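Local coordinates for protein EF-P arginine 32 rhamnosyl-transferase (Pseudomonas putida KT2440, PDB 5NV8) that is a bacterial glycosyltransferase of the EarP family, modelled here with 2'-deoxy-thymidine-beta-L-rhamnose bound, at residues F176-F186 and D270-C278. Sequence-based numbering, arbitrary orientation.
Sequences FQQSAEARRAF and DFDRLLWSC. With TRH (2'-deoxy-thymidine-beta-L-rhamnose), chain B.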
ATOM      1  N   PHE A 176      -1.017  -1.958  17.873  1.00 35.32           N
ATOM      2  CA  PHE A 176      -0.036  -2.926  17.392  1.00 35.84           C
ATOM      3  C   PHE A 176       1.383  -2.394  17.553  1.00 38.52           C
ATOM      4  O   PHE A 176       2.267  -3.097  18.057  1.00 41.77           O
ATOM      5  CB  PHE A 176      -0.324  -3.270  15.929  1.00 32.86           C
ATOM      6  CG  PHE A 176       0.646  -4.250  15.330  1.00 25.30           C
ATOM      7  CD1 PHE A 176       0.415  -5.611  15.414  1.00 37.51           C
ATOM      8  CD2 PHE A 176       1.786  -3.808  14.681  1.00 24.63           C
ATOM      9  CE1 PHE A 176       1.304  -6.514  14.862  1.00 37.31           C
ATOM     10  CE2 PHE A 176       2.679  -4.704  14.131  1.00 24.79           C
ATOM     11  CZ  PHE A 176       2.436  -6.059  14.219  1.00 28.37           C
ATOM     12  N   GLN A 177       1.620  -1.149  17.132  1.00 35.78           N
ATOM     13  CA  GLN A 177       2.958  -0.570  17.174  1.00 29.65           C
ATOM     14  C   GLN A 177       3.408  -0.207  18.583  1.00 40.58           C
ATOM     15  O   GLN A 177       4.603   0.034  18.786  1.00 44.11           O
ATOM     16  CB  GLN A 177       3.020   0.672  16.282  1.00 24.94           C
ATOM     17  CG  GLN A 177       2.740   0.392  14.817  1.00 29.34           C
ATOM     18  CD  GLN A 177       2.819   1.640  13.953  1.00 33.31           C
ATOM     19  OE1 GLN A 177       2.441   2.734  14.380  1.00 23.49           O
ATOM     20  NE2 GLN A 177       3.316   1.482  12.733  1.00 22.30           N
ATOM     21  N   GLN A 178       2.495  -0.157  19.553  1.00 28.63           N
ATOM     22  CA  GLN A 178       2.834   0.172  20.930  1.00 39.37           C
ATOM     23  C   GLN A 178       2.986  -1.059  21.812  1.00 44.67           C
ATOM     24  O   GLN A 178       3.281  -0.919  23.003  1.00 46.39           O
ATOM     25  CB  GLN A 178       1.776   1.104  21.532  1.00 31.40           C
ATOM     26  CG  GLN A 178       1.922   2.565  21.132  1.00 35.54           C
ATOM     27  CD  GLN A 178       0.668   3.378  21.415  1.00 49.90           C
ATOM     28  OE1 GLN A 178      -0.362   2.835  21.819  1.00 51.50           O
ATOM     29  NE2 GLN A 178       0.748   4.687  21.197  1.00 47.84           N
ATOM     30  N   SER A 179       2.790  -2.255  21.262  1.00 44.96           N
ATOM     31  CA  SER A 179       2.942  -3.504  21.997  1.00 44.00           C
ATOM     32  C   SER A 179       4.163  -4.235  21.458  1.00 47.31           C
ATOM     33  O   SER A 179       4.190  -4.627  20.286  1.00 39.54           O
ATOM     34  CB  SER A 179       1.689  -4.371  21.871  1.00 51.01           C
ATOM     35  OG  SER A 179       0.590  -3.778  22.542  1.00 57.32           O
ATOM     36  N   ALA A 180       5.173  -4.415  22.315  1.00 53.04           N
ATOM     37  CA  ALA A 180       6.426  -5.013  21.867  1.00 59.75           C
ATOM     38  C   ALA A 180       6.275  -6.500  21.578  1.00 59.72           C
ATOM     39  O   ALA A 180       6.937  -7.022  20.673  1.00 62.55           O
ATOM     40  CB  ALA A 180       7.521  -4.787  22.909  1.00 64.87           C
ATOM     41  N   GLU A 181       5.423  -7.198  22.330  1.00 46.05           N
ATOM     42  CA  GLU A 181       5.240  -8.626  22.100  1.00 57.87           C
ATOM     43  C   GLU A 181       4.371  -8.884  20.875  1.00 55.15           C
ATOM     44  O   GLU A 181       4.609  -9.844  20.133  1.00 50.15           O
ATOM     45  CB  GLU A 181       4.640  -9.288  23.343  1.00 68.57           C
ATOM     46  CG  GLU A 181       4.047 -10.667  23.094  1.00 78.36           C
ATOM     47  CD  GLU A 181       5.093 -11.766  23.121  1.00 84.14           C
ATOM     48  OE1 GLU A 181       5.666 -12.068  22.051  1.00 83.09           O
ATOM     49  OE2 GLU A 181       5.337 -12.330  24.208  1.00 86.41           O
ATOM     50  N   ALA A 182       3.361  -8.039  20.649  1.00 59.34           N
ATOM     51  CA  ALA A 182       2.561  -8.158  19.434  1.00 45.69           C
ATOM     52  C   ALA A 182       3.435  -8.029  18.193  1.00 40.33           C
ATOM     53  O   ALA A 182       3.247  -8.757  17.211  1.00 36.86           O
ATOM     54  CB  ALA A 182       1.454  -7.105  19.425  1.00 46.18           C
ATOM     55  N   ARG A 183       4.404  -7.111  18.223  1.00 36.81           N
ATOM     56  CA  ARG A 183       5.352  -7.004  17.121  1.00 32.94           C
ATOM     57  C   ARG A 183       6.188  -8.271  16.993  1.00 44.76           C
ATOM     58  O   ARG A 183       6.477  -8.724  15.879  1.00 40.84           O
ATOM     59  CB  ARG A 183       6.253  -5.786  17.325  1.00 38.13           C
ATOM     60  CG  ARG A 183       5.524  -4.458  17.254  1.00 34.27           C
ATOM     61  CD  ARG A 183       6.505  -3.300  17.231  1.00 48.70           C
ATOM     62  NE  ARG A 183       6.214  -2.353  16.160  1.00 51.40           N
ATOM     63  CZ  ARG A 183       6.939  -1.269  15.906  1.00 50.96           C
ATOM     64  NH1 ARG A 183       8.003  -0.995  16.650  1.00 47.48           N
ATOM     65  NH2 ARG A 183       6.603  -0.459  14.911  1.00 52.34           N
ATOM     66  N   ARG A 184       6.578  -8.861  18.126  1.00 43.15           N
ATOM     67  CA  ARG A 184       7.405 -10.062  18.091  1.00 46.89           C
ATOM     68  C   ARG A 184       6.608 -11.269  17.614  1.00 48.37           C
ATOM     69  O   ARG A 184       7.136 -12.119  16.890  1.00 52.44           O
ATOM     70  CB  ARG A 184       8.002 -10.326  19.474  1.00 54.16           C
ATOM     71  N   ALA A 185       5.335 -11.356  18.004  1.00 47.76           N
ATOM     72  CA  ALA A 185       4.526 -12.516  17.644  1.00 47.39           C
ATOM     73  C   ALA A 185       4.300 -12.591  16.138  1.00 47.25           C
ATOM     74  O   ALA A 185       4.482 -13.652  15.526  1.00 48.50           O
ATOM     75  CB  ALA A 185       3.193 -12.475  18.391  1.00 47.45           C
ATOM     76  N   PHE A 186       3.910 -11.474  15.518  1.00 35.35           N
ATOM     77  CA  PHE A 186       3.591 -11.502  14.093  1.00 34.12           C
ATOM     78  C   PHE A 186       4.826 -11.794  13.246  1.00 31.38           C
ATOM     79  O   PHE A 186       4.762 -12.586  12.299  1.00 32.82           O
ATOM     80  CB  PHE A 186       2.960 -10.182  13.657  1.00 29.34           C
ATOM     81  CG  PHE A 186       2.734 -10.092  12.176  1.00 32.01           C
ATOM     82  CD1 PHE A 186       1.883 -10.982  11.541  1.00 29.25           C
ATOM     83  CD2 PHE A 186       3.398  -9.148  11.411  1.00 27.18           C
ATOM     84  CE1 PHE A 186       1.679 -10.919  10.180  1.00 28.80           C
ATOM     85  CE2 PHE A 186       3.199  -9.081  10.045  1.00 34.87           C
ATOM     86  CZ  PHE A 186       2.335  -9.968   9.429  1.00 36.62           C
ATOM     87  N   ASP A 270      -2.856  -9.206   7.550  1.00 36.96           N
ATOM     88  CA  ASP A 270      -1.468  -9.427   7.935  1.00 28.25           C
ATOM     89  C   ASP A 270      -0.516  -8.567   7.113  1.00 29.10           C
ATOM     90  O   ASP A 270       0.567  -8.214   7.593  1.00 31.44           O
ATOM     91  CB  ASP A 270      -1.113 -10.907   7.807  1.00 34.47           C
ATOM     92  CG  ASP A 270      -1.623 -11.728   8.976  1.00 43.97           C
ATOM     93  OD1 ASP A 270      -1.271 -11.407  10.130  1.00 51.05           O
ATOM     94  OD2 ASP A 270      -2.371 -12.698   8.743  1.00 58.42           O
ATOM     95  N   PHE A 271      -0.899  -8.213   5.884  1.00 33.46           N
ATOM     96  CA  PHE A 271      -0.108  -7.253   5.122  1.00 25.24           C
ATOM     97  C   PHE A 271      -0.116  -5.881   5.784  1.00 33.18           C
ATOM     98  O   PHE A 271       0.876  -5.149   5.697  1.00 34.71           O
ATOM     99  CB  PHE A 271      -0.625  -7.158   3.685  1.00 35.02           C
ATOM    100  CG  PHE A 271       0.156  -6.207   2.823  1.00 34.11           C
ATOM    101  CD1 PHE A 271       1.411  -6.552   2.348  1.00 34.00           C
ATOM    102  CD2 PHE A 271      -0.363  -4.966   2.489  1.00 24.79           C
ATOM    103  CE1 PHE A 271       2.137  -5.677   1.560  1.00 25.93           C
ATOM    104  CE2 PHE A 271       0.357  -4.087   1.696  1.00 26.64           C
ATOM    105  CZ  PHE A 271       1.609  -4.443   1.233  1.00 25.31           C
ATOM    106  N   ASP A 272      -1.221  -5.514   6.441  1.00 31.35           N
ATOM    107  CA  ASP A 272      -1.223  -4.305   7.259  1.00 37.44           C
ATOM    108  C   ASP A 272      -0.243  -4.434   8.420  1.00 31.65           C
ATOM    109  O   ASP A 272       0.503  -3.495   8.720  1.00 23.96           O
ATOM    110  CB  ASP A 272      -2.631  -4.017   7.784  1.00 22.41           C
ATOM    111  CG  ASP A 272      -3.536  -3.400   6.734  1.00 29.69           C
ATOM    112  OD1 ASP A 272      -3.045  -2.595   5.911  1.00 22.09           O
ATOM    113  OD2 ASP A 272      -4.744  -3.719   6.736  1.00 24.25           O
ATOM    114  N   ARG A 273      -0.239  -5.591   9.086  1.00 23.34           N
ATOM    115  CA  ARG A 273       0.713  -5.824  10.167  1.00 29.64           C
ATOM    116  C   ARG A 273       2.146  -5.746   9.657  1.00 26.82           C
ATOM    117  O   ARG A 273       3.038  -5.258  10.360  1.00 33.75           O
ATOM    118  CB  ARG A 273       0.445  -7.182  10.822  1.00 29.02           C
ATOM    119  CG  ARG A 273      -1.029  -7.477  11.098  1.00 39.72           C
ATOM    120  CD  ARG A 273      -1.219  -8.250  12.400  1.00 45.98           C
ATOM    121  NE  ARG A 273      -1.180  -9.699  12.197  1.00 61.09           N
ATOM    122  CZ  ARG A 273      -0.993 -10.588  13.169  1.00 70.36           C
ATOM    123  NH1 ARG A 273      -0.825 -10.181  14.420  1.00 73.12           N
ATOM    124  NH2 ARG A 273      -0.970 -11.885  12.891  1.00 70.61           N
ATOM    125  N   LEU A 274       2.383  -6.216   8.431  1.00 23.84           N
ATOM    126  CA  LEU A 274       3.701  -6.073   7.819  1.00 37.05           C
ATOM    127  C   LEU A 274       4.080  -4.604   7.677  1.00 36.20           C
ATOM    128  O   LEU A 274       5.165  -4.188   8.098  1.00 22.63           O
ATOM    129  CB  LEU A 274       3.725  -6.769   6.457  1.00 24.55           C
ATOM    130  CG  LEU A 274       5.104  -6.945   5.812  1.00 33.54           C
ATOM    131  CD1 LEU A 274       6.065  -7.635   6.768  1.00 30.15           C
ATOM    132  CD2 LEU A 274       4.994  -7.719   4.511  1.00 26.13           C
ATOM    133  N   LEU A 275       3.188  -3.800   7.087  1.00 26.44           N
ATOM    134  CA  LEU A 275       3.475  -2.379   6.902  1.00 21.71           C
ATOM    135  C   LEU A 275       3.730  -1.687   8.236  1.00 21.81           C
ATOM    136  O   LEU A 275       4.665  -0.888   8.360  1.00 23.69           O
ATOM    137  CB  LEU A 275       2.322  -1.700   6.163  1.00 21.55           C
ATOM    138  CG  LEU A 275       2.026  -2.160   4.732  1.00 38.12           C
ATOM    139  CD1 LEU A 275       0.784  -1.461   4.197  1.00 25.53           C
ATOM    140  CD2 LEU A 275       3.221  -1.909   3.819  1.00 32.89           C
ATOM    141  N   TRP A 276       2.911  -1.987   9.249  1.00 21.56           N
ATOM    142  CA  TRP A 276       3.080  -1.378  10.563  1.00 35.97           C
ATOM    143  C   TRP A 276       4.388  -1.787  11.232  1.00 36.91           C
ATOM    144  O   TRP A 276       4.852  -1.082  12.134  1.00 45.44           O
ATOM    145  CB  TRP A 276       1.903  -1.747  11.472  1.00 22.04           C
ATOM    146  CG  TRP A 276       0.553  -1.414  10.904  1.00 31.48           C
ATOM    147  CD1 TRP A 276       0.281  -0.547   9.883  1.00 35.64           C
ATOM    148  CD2 TRP A 276      -0.713  -1.946  11.324  1.00 32.04           C
ATOM    149  NE1 TRP A 276      -1.072  -0.506   9.645  1.00 30.67           N
ATOM    150  CE2 TRP A 276      -1.703  -1.357  10.513  1.00 24.51           C
ATOM    151  CE3 TRP A 276      -1.102  -2.863  12.307  1.00 27.20           C
ATOM    152  CZ2 TRP A 276      -3.058  -1.651  10.657  1.00 29.61           C
ATOM    153  CZ3 TRP A 276      -2.449  -3.154  12.447  1.00 26.32           C
ATOM    154  CH2 TRP A 276      -3.410  -2.549  11.627  1.00 22.41           C
ATOM    155  N   SER A 277       4.993  -2.899  10.809  1.00 31.19           N
ATOM    156  CA  SER A 277       6.161  -3.444  11.489  1.00 23.02           C
ATOM    157  C   SER A 277       7.481  -2.881  10.975  1.00 33.46           C
ATOM    158  O   SER A 277       8.452  -2.821  11.738  1.00 28.50           O
ATOM    159  CB  SER A 277       6.170  -4.970  11.357  1.00 23.85           C
ATOM    160  OG  SER A 277       5.225  -5.557  12.242  1.00 33.74           O
ATOM    161  N   CYS A 278       7.535  -2.459   9.718  1.00 25.64           N
ATOM    162  CA  CYS A 278       8.772  -2.040   9.076  1.00 29.40           C
ATOM    163  C   CYS A 278       8.973  -0.530   9.204  1.00 32.20           C
ATOM    164  O   CYS A 278       8.023   0.239   9.365  1.00 29.49           O
ATOM    165  CB  CYS A 278       8.759  -2.435   7.596  1.00 27.16           C
ATOM    166  SG  CYS A 278       8.369  -4.152   7.266  1.00 34.10           S
TER
HETATM  167  O4P TRH B 401      -0.125  -3.405  -8.640  1.00 49.66           O
HETATM  168  P2  TRH B 401      -1.330  -3.674  -7.816  1.00 49.48           P
HETATM  169  O3P TRH B 401      -1.568  -5.258  -7.587  1.00 30.25           O
HETATM  170  O1  TRH B 401      -2.671  -3.057  -8.461  1.00 55.60           O
HETATM  171  C1  TRH B 401      -2.563  -2.360  -9.719  1.00 62.45           C
HETATM  172  C2  TRH B 401      -3.904  -1.723 -10.108  1.00 63.66           C
HETATM  173  O2  TRH B 401      -5.002  -2.546  -9.714  1.00 71.02           O
HETATM  174  C3  TRH B 401      -3.989  -1.555 -11.629  1.00 63.07           C
HETATM  175  O3  TRH B 401      -4.376  -2.800 -12.226  1.00 61.61           O
HETATM  176  C4  TRH B 401      -2.631  -1.154 -12.166  1.00 63.69           C
HETATM  177  O4  TRH B 401      -2.209   0.059 -11.515  1.00 69.59           O
HETATM  178  OPP TRH B 401      -1.161  -3.045  -6.337  1.00 51.61           O
HETATM  179  P   TRH B 401      -2.446  -2.867  -5.400  1.00 44.85           P
HETATM  180  O1P TRH B 401      -3.464  -1.939  -5.954  1.00 42.09           O
HETATM  181  O2P TRH B 401      -1.921  -2.375  -3.955  1.00 55.46           O
HETATM  182  O5' TRH B 401      -3.042  -4.336  -5.125  1.00 36.83           O
HETATM  183  C5' TRH B 401      -2.396  -5.202  -4.195  1.00 30.53           C
HETATM  184  C4' TRH B 401      -3.463  -5.867  -3.341  1.00 25.71           C
HETATM  185  O4' TRH B 401      -2.870  -7.087  -2.819  1.00 25.46           O
HETATM  186  C3' TRH B 401      -3.718  -5.007  -2.119  1.00 37.48           C
HETATM  187  O3' TRH B 401      -4.887  -5.482  -1.440  1.00 38.80           O
HETATM  188  C2' TRH B 401      -2.495  -5.382  -1.313  1.00 35.03           C
HETATM  189  C1' TRH B 401      -2.757  -6.866  -1.391  1.00 32.79           C
HETATM  190  N11 TRH B 401      -1.690  -7.712  -0.814  1.00 45.27           N
HETATM  191  C21 TRH B 401      -2.034  -8.659   0.067  1.00 43.68           C
HETATM  192  O21 TRH B 401      -3.211  -8.806   0.392  1.00 45.28           O
HETATM  193  N31 TRH B 401      -1.065  -9.486   0.626  1.00 37.30           N
HETATM  194  C41 TRH B 401       0.274  -9.344   0.278  1.00 31.96           C
HETATM  195  O41 TRH B 401       1.111 -10.086   0.789  1.00 34.08           O
HETATM  196  C51 TRH B 401       0.636  -8.366  -0.638  1.00 41.60           C
HETATM  197  C5A TRH B 401       1.971  -8.217  -0.993  1.00 37.39           C
HETATM  198  C61 TRH B 401      -0.344  -7.546  -1.192  1.00 47.36           C
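Phe186 sits as a knob among Asp270, Arg273, Leu274 and Ser277, its ring laid against helix 268-277. Arg273 covers one face of it: CB stands 3.5 Å from the ring centroid, a CH-pi contact. Bends along its chain then fold the arginine back, so that CD1 of Phe186 lies over one face of the guanidinium, the two planes 42° apart. What fixes that guanidinium is Asp270, whose OD1 takes both NE (2.7 Å) and NH2 of Arg273 side-on, in the guanidinium plane.

Phe176 offers a face to the edge of Trp276 in an offset edge-to-face pair, 5.7 Å between its centroid and that of the six-membered ring of Trp276. At the rim of the same ring of Phe176, in its plane, lies Ser277 OG, 3.3 Å from Phe176 CE2 and already bonded to the carbonyl of Arg273. Near the helix end, Trp276 O accepts Gln177 NE2 at 3.0 Å, in the carbonyl plane on a lone pair, and more weakly Arg183 NH2.

The axes of 180-186 and 270-277 cross at -120°. Trp276 also packs on helices 169-177 and 287-295, Leu275 and Cys278 touch strand 199-203, and Phe271 lays one ring face against the base of 2'-deoxy-thymidine-beta-L-rhamnose.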